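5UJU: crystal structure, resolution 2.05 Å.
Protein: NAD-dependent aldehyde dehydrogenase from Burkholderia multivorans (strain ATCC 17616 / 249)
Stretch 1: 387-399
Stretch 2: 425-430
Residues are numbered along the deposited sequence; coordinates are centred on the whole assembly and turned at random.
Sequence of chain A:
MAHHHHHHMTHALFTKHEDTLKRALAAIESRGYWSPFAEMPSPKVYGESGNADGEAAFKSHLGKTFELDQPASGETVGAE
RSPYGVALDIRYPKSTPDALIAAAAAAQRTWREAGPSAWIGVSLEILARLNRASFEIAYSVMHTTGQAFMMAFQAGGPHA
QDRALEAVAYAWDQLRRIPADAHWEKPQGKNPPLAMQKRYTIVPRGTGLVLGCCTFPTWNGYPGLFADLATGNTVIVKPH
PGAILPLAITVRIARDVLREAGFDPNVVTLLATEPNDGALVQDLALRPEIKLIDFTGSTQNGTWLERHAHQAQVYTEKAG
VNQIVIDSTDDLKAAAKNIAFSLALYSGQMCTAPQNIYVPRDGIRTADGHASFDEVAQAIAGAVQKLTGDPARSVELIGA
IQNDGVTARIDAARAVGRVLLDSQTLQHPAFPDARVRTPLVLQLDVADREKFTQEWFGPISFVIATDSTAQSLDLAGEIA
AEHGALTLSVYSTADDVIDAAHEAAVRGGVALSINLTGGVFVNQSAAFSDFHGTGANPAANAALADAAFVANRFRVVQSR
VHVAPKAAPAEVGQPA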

ATOM      1  N   LEU A 387      20.129  29.589  26.053  1.00 32.55           N
ATOM      2  CA  LEU A 387      20.690  28.806  24.960  1.00 32.46           C
ATOM      3  C   LEU A 387      20.741  29.557  23.636  1.00 35.23           C
ATOM      4  O   LEU A 387      21.538  29.180  22.762  1.00 35.44           O
ATOM      5  CB  LEU A 387      19.888  27.515  24.774  1.00 38.91           C
ATOM      6  CG  LEU A 387      20.130  26.393  25.787  1.00 45.39           C
ATOM      7  CD1 LEU A 387      19.157  25.256  25.546  1.00 44.78           C
ATOM      8  CD2 LEU A 387      21.561  25.872  25.673  1.00 46.57           C
ATOM      9  N   THR A 388      19.906  30.587  23.446  1.00 30.53           N
ATOM     10  CA  THR A 388      19.739  31.185  22.129  1.00 30.87           C
ATOM     11  C   THR A 388      20.080  32.673  22.054  1.00 30.60           C
ATOM     12  O   THR A 388      20.263  33.181  20.946  1.00 31.89           O
ATOM     13  CB  THR A 388      18.296  30.999  21.623  1.00 29.19           C
ATOM     14  OG1 THR A 388      17.388  31.724  22.463  1.00 27.59           O
ATOM     15  CG2 THR A 388      17.913  29.534  21.612  1.00 25.25           C
ATOM     16  N   GLY A 389      20.204  33.382  23.180  1.00 29.00           N
ATOM     17  CA  GLY A 389      20.259  34.839  23.119  1.00 27.75           C
ATOM     18  C   GLY A 389      21.557  35.412  22.565  1.00 34.36           C
ATOM     19  O   GLY A 389      21.568  36.529  22.035  1.00 34.30           O
ATOM     20  N   ASP A 390      22.666  34.682  22.693  1.00 31.62           N
ATOM     21  CA  ASP A 390      23.971  35.196  22.300  1.00 30.89           C
ATOM     22  C   ASP A 390      24.387  34.644  20.948  1.00 33.12           C
ATOM     23  O   ASP A 390      24.455  33.416  20.801  1.00 31.78           O
ATOM     24  CB  ASP A 390      25.026  34.845  23.336  1.00 28.36           C
ATOM     25  CG  ASP A 390      26.393  35.311  22.912  1.00 34.36           C
ATOM     26  OD1 ASP A 390      26.550  36.540  22.764  1.00 33.04           O
ATOM     27  OD2 ASP A 390      27.292  34.463  22.683  1.00 32.99           O
ATOM     28  N   PRO A 391      24.681  35.487  19.951  1.00 31.12           N
ATOM     29  CA  PRO A 391      25.075  34.958  18.625  1.00 30.20           C
ATOM     30  C   PRO A 391      26.214  33.946  18.652  1.00 29.59           C
ATOM     31  O   PRO A 391      26.066  32.847  18.108  1.00 30.50           O
ATOM     32  CB  PRO A 391      25.469  36.225  17.858  1.00 22.80           C
ATOM     33  CG  PRO A 391      24.707  37.325  18.520  1.00 27.03           C
ATOM     34  CD  PRO A 391      24.632  36.957  19.975  1.00 26.61           C
ATOM     35  N   ALA A 392      27.343  34.271  19.289  1.00 33.16           N
ATOM     36  CA  ALA A 392      28.486  33.356  19.241  1.00 35.70           C
ATOM     37  C   ALA A 392      28.147  32.010  19.872  1.00 35.90           C
ATOM     38  O   ALA A 392      28.535  30.961  19.351  1.00 28.52           O
ATOM     39  CB  ALA A 392      29.704  33.979  19.926  1.00 36.83           C
ATOM     40  N   ARG A 393      27.399  32.012  20.981  1.00 28.94           N
ATOM     41  CA  ARG A 393      27.081  30.767  21.670  1.00 30.74           C
ATOM     42  C   ARG A 393      25.891  30.037  21.056  1.00 33.00           C
ATOM     43  O   ARG A 393      25.686  28.856  21.361  1.00 33.22           O
ATOM     44  CB  ARG A 393      26.800  31.030  23.157  1.00 29.62           C
ATOM     45  CG  ARG A 393      28.031  31.448  23.947  1.00 34.46           C
ATOM     46  CD  ARG A 393      27.783  31.471  25.455  1.00 43.58           C
ATOM     47  NE  ARG A 393      26.961  32.604  25.885  1.00 45.99           N
ATOM     48  CZ  ARG A 393      25.657  32.526  26.149  1.00 47.51           C
ATOM     49  NH1 ARG A 393      25.022  31.366  26.032  1.00 45.20           N
ATOM     50  NH2 ARG A 393      24.986  33.607  26.540  1.00 42.57           N
ATOM     51  N   SER A 394      25.129  30.680  20.169  1.00 30.88           N
ATOM     52  CA  SER A 394      23.891  30.083  19.689  1.00 28.71           C
ATOM     53  C   SER A 394      23.871  29.714  18.213  1.00 27.72           C
ATOM     54  O   SER A 394      23.028  28.904  17.829  1.00 26.71           O
ATOM     55  CB  SER A 394      22.714  31.040  19.923  1.00 27.49           C
ATOM     56  OG  SER A 394      22.807  31.642  21.218  1.00 42.08           O
ATOM     57  N   VAL A 395      24.752  30.279  17.379  1.00 28.65           N
ATOM     58  CA  VAL A 395      24.564  30.142  15.930  1.00 38.92           C
ATOM     59  C   VAL A 395      24.665  28.692  15.491  1.00 35.36           C
ATOM     60  O   VAL A 395      23.963  28.266  14.570  1.00 34.95           O
ATOM     61  CB  VAL A 395      25.545  31.028  15.135  1.00 37.13           C
ATOM     62  CG1 VAL A 395      25.141  32.492  15.245  1.00 37.13           C
ATOM     63  CG2 VAL A 395      26.984  30.791  15.566  1.00 34.14           C
ATOM     64  N   GLU A 396      25.525  27.908  16.130  1.00 30.38           N
ATOM     65  CA  GLU A 396      25.629  26.520  15.711  1.00 29.35           C
ATOM     66  C   GLU A 396      24.425  25.703  16.143  1.00 34.24           C
ATOM     67  O   GLU A 396      24.181  24.630  15.576  1.00 32.13           O
ATOM     68  CB  GLU A 396      26.924  25.917  16.244  1.00 31.23           C
ATOM     69  CG  GLU A 396      28.178  26.633  15.722  1.00 36.53           C
ATOM     70  CD  GLU A 396      28.197  26.817  14.184  1.00 36.28           C
ATOM     71  OE1 GLU A 396      27.706  25.933  13.450  1.00 34.41           O
ATOM     72  OE2 GLU A 396      28.748  27.833  13.706  1.00 34.00           O
ATOM     73  N   LEU A 397      23.642  26.204  17.097  1.00 27.77           N
ATOM     74  CA  LEU A 397      22.435  25.525  17.553  1.00 21.47           C
ATOM     75  C   LEU A 397      21.210  25.949  16.750  1.00 28.46           C
ATOM     76  O   LEU A 397      20.462  25.099  16.263  1.00 29.73           O
ATOM     77  CB  LEU A 397      22.217  25.803  19.056  1.00 23.70           C
ATOM     78  CG  LEU A 397      20.865  25.414  19.676  1.00 29.37           C
ATOM     79  CD1 LEU A 397      20.567  23.957  19.499  1.00 29.46           C
ATOM     80  CD2 LEU A 397      20.855  25.754  21.169  1.00 31.77           C
ATOM     81  N   ILE A 398      20.988  27.253  16.590  1.00 25.32           N
ATOM     82  CA  ILE A 398      19.735  27.696  15.989  1.00 22.92           C
ATOM     83  C   ILE A 398      19.813  27.821  14.469  1.00 27.37           C
ATOM     84  O   ILE A 398      18.764  27.810  13.809  1.00 27.05           O
ATOM     85  CB  ILE A 398      19.254  29.012  16.624  1.00 24.79           C
ATOM     86  CG1 ILE A 398      20.189  30.166  16.275  1.00 29.63           C
ATOM     87  CG2 ILE A 398      19.165  28.846  18.163  1.00 21.64           C
ATOM     88  CD1 ILE A 398      19.819  31.480  16.969  1.00 26.58           C
ATOM     89  N   GLY A 399      21.010  27.910  13.897  1.00 29.09           N
ATOM     90  CA  GLY A 399      21.082  28.013  12.448  1.00 26.57           C
ATOM     91  C   GLY A 399      20.433  29.298  11.973  1.00 29.90           C
ATOM     92  O   GLY A 399      20.327  30.288  12.710  1.00 26.99           O
ATOM     93  N   THR A 425      16.534  39.509  16.870  1.00 30.25           N
ATOM     94  CA  THR A 425      17.421  39.370  15.716  1.00 28.44           C
ATOM     95  C   THR A 425      18.868  39.317  16.196  1.00 31.01           C
ATOM     96  O   THR A 425      19.306  40.174  16.976  1.00 29.58           O
ATOM     97  CB  THR A 425      17.226  40.534  14.743  1.00 29.83           C
ATOM     98  OG1 THR A 425      15.868  40.554  14.298  1.00 35.17           O
ATOM     99  CG2 THR A 425      18.148  40.398  13.534  1.00 32.11           C
ATOM    100  N   LEU A 426      19.620  38.339  15.703  1.00 24.04           N
ATOM    101  CA  LEU A 426      21.025  38.216  16.053  1.00 28.11           C
ATOM    102  C   LEU A 426      21.890  38.588  14.849  1.00 32.94           C
ATOM    103  O   LEU A 426      21.512  38.359  13.696  1.00 32.39           O
ATOM    104  CB  LEU A 426      21.356  36.785  16.505  1.00 24.98           C
ATOM    105  CG  LEU A 426      20.601  36.127  17.670  1.00 22.21           C
ATOM    106  CD1 LEU A 426      21.273  34.831  18.062  1.00 23.00           C
ATOM    107  CD2 LEU A 426      20.500  37.081  18.879  1.00 23.52           C
ATOM    108  N   GLN A 427      23.057  39.168  15.127  1.00 34.58           N
ATOM    109  CA  GLN A 427      24.073  39.413  14.109  1.00 36.67           C
ATOM    110  C   GLN A 427      25.012  38.220  14.143  1.00 30.61           C
ATOM    111  O   GLN A 427      25.682  37.980  15.152  1.00 26.29           O
ATOM    112  CB  GLN A 427      24.823  40.726  14.347  1.00 32.08           C
ATOM    113  CG  GLN A 427      25.895  41.022  13.284  1.00 24.14           C
ATOM    114  CD  GLN A 427      25.325  41.293  11.908  1.00 32.94           C
ATOM    115  OE1 GLN A 427      24.123  41.478  11.752  1.00 32.81           O
ATOM    116  NE2 GLN A 427      26.189  41.287  10.890  1.00 30.82           N
ATOM    117  N   HIS A 428      25.010  37.446  13.068  1.00 27.94           N
ATOM    118  CA  HIS A 428      25.877  36.276  12.987  1.00 30.45           C
ATOM    119  C   HIS A 428      27.329  36.732  12.980  1.00 33.40           C
ATOM    120  O   HIS A 428      27.696  37.589  12.169  1.00 34.36           O
ATOM    121  CB  HIS A 428      25.566  35.459  11.731  1.00 30.97           C
ATOM    122  CG  HIS A 428      26.099  34.058  11.779  1.00 30.09           C
ATOM    123  ND1 HIS A 428      27.446  33.776  11.842  1.00 27.89           N
ATOM    124  CD2 HIS A 428      25.465  32.864  11.789  1.00 28.78           C
ATOM    125  CE1 HIS A 428      27.618  32.467  11.892  1.00 30.66           C
ATOM    126  NE2 HIS A 428      26.431  31.891  11.853  1.00 28.61           N
ATOM    127  N   PRO A 429      28.185  36.179  13.837  1.00 32.59           N
ATOM    128  CA  PRO A 429      29.570  36.676  13.905  1.00 34.14           C
ATOM    129  C   PRO A 429      30.372  36.439  12.631  1.00 34.54           C
ATOM    130  O   PRO A 429      31.346  37.165  12.394  1.00 34.06           O
ATOM    131  CB  PRO A 429      30.168  35.899  15.083  1.00 35.63           C
ATOM    132  CG  PRO A 429      28.992  35.321  15.815  1.00 41.03           C
ATOM    133  CD  PRO A 429      27.937  35.091  14.792  1.00 32.81           C
ATOM    134  N   ALA A 430      30.000  35.455  11.811  1.00 32.33           N
ATOM    135  CA  ALA A 430      30.768  35.105  10.619  1.00 31.92           C
ATOM    136  C   ALA A 430      30.068  35.419   9.305  1.00 37.37           C
ATOM    137  O   ALA A 430      30.741  35.476   8.270  1.00 38.24           O
ATOM    138  CB  ALA A 430      31.106  33.608  10.628  1.00 35.05           C
TER

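The contact between residues 387-399 and 425-430 of this aldehyde dehydrogenase is a small apolar packing of an irregular segment against a short helix and the residues just before it, held by shape and hydrophobic burial with no hydrogen bond crossing between the two. It illustrates a general principle: a segment without regular secondary structure can pack against a helix largely through carbon, while several polar groups, such as the Asp 390 cap, are bonded within their own stretch.

The helix supplies its own order. Asp 390 occupies the N-cap position, and its OD2 accepts from Arg 393 N at 3.0 Å, answering one of the amides that the first turn leaves without a backbone partner. The charged side chain of Arg 393 adds a long, purely electrostatic salt bridge, with NE 3.7 Å from Asp 390 OD2. Nearby, Ser 394 OG donates to Asp 390 O over a very short 2.5 Å. The CA-to-CB bond of Asp 390 points away from the second stretch, so the cap is built without drawing on it. Further along, the helix is kinked where the amides of Glu 396 and Leu 397 lack a bond to the preceding turn; Leu 397 N instead reaches Ser 394 O at 2.9 Å. Gly 399 then leaves helical geometry with a positive phi, a conformation that favours glycine.

The CA atoms pair across the stretches at Pro 391 and Leu 426, 5.8 Å apart, and at Ala 392 and Pro 429, 6.4 Å apart. Leu 426 gives up more surface to the contact than any other residue. Its CB lies 3.9 Å from Pro 391 CG, while its CD1 sits 3.8 Å from both Pro 391 CA and Ile 398 CD1. The same side chain also rests on the backbone before the helix: CD1 is 3.5 Å from Thr 388 O, and CD2 is 3.4 Å from Gly 389 O. These carbon-to-oxygen approaches are packing contacts, and they show how closely the leucine fits the surface beneath it.

Proline contributes on both sides. The ring of Pro 391 offers a compact apolar surface at the helix start, and its CB packs 4.1 Å from Pro 429 CD, besides approaching Gln 427 O at 3.2 Å. Pro 429 extends the contact along the helix, its CD 3.8 Å from Val 395 CG1 and its CG 4.4 Å from Ala 392 CB.

The most directional pairing belongs to Val 395 and His 428. Val 395 CG1 lies over one face of the imidazole, 3.8 Å from the ring centroid and 23° off the ring normal, a CH-pi arrangement in which a methyl group meets the pi electrons. The histidine has a polar partner within its own stretch as well: His 428 ND1 accepts from Ala 430 N at 3.1 Å. That bond ties the ring to the backbone beyond Pro 429, leaving its face available to the valine.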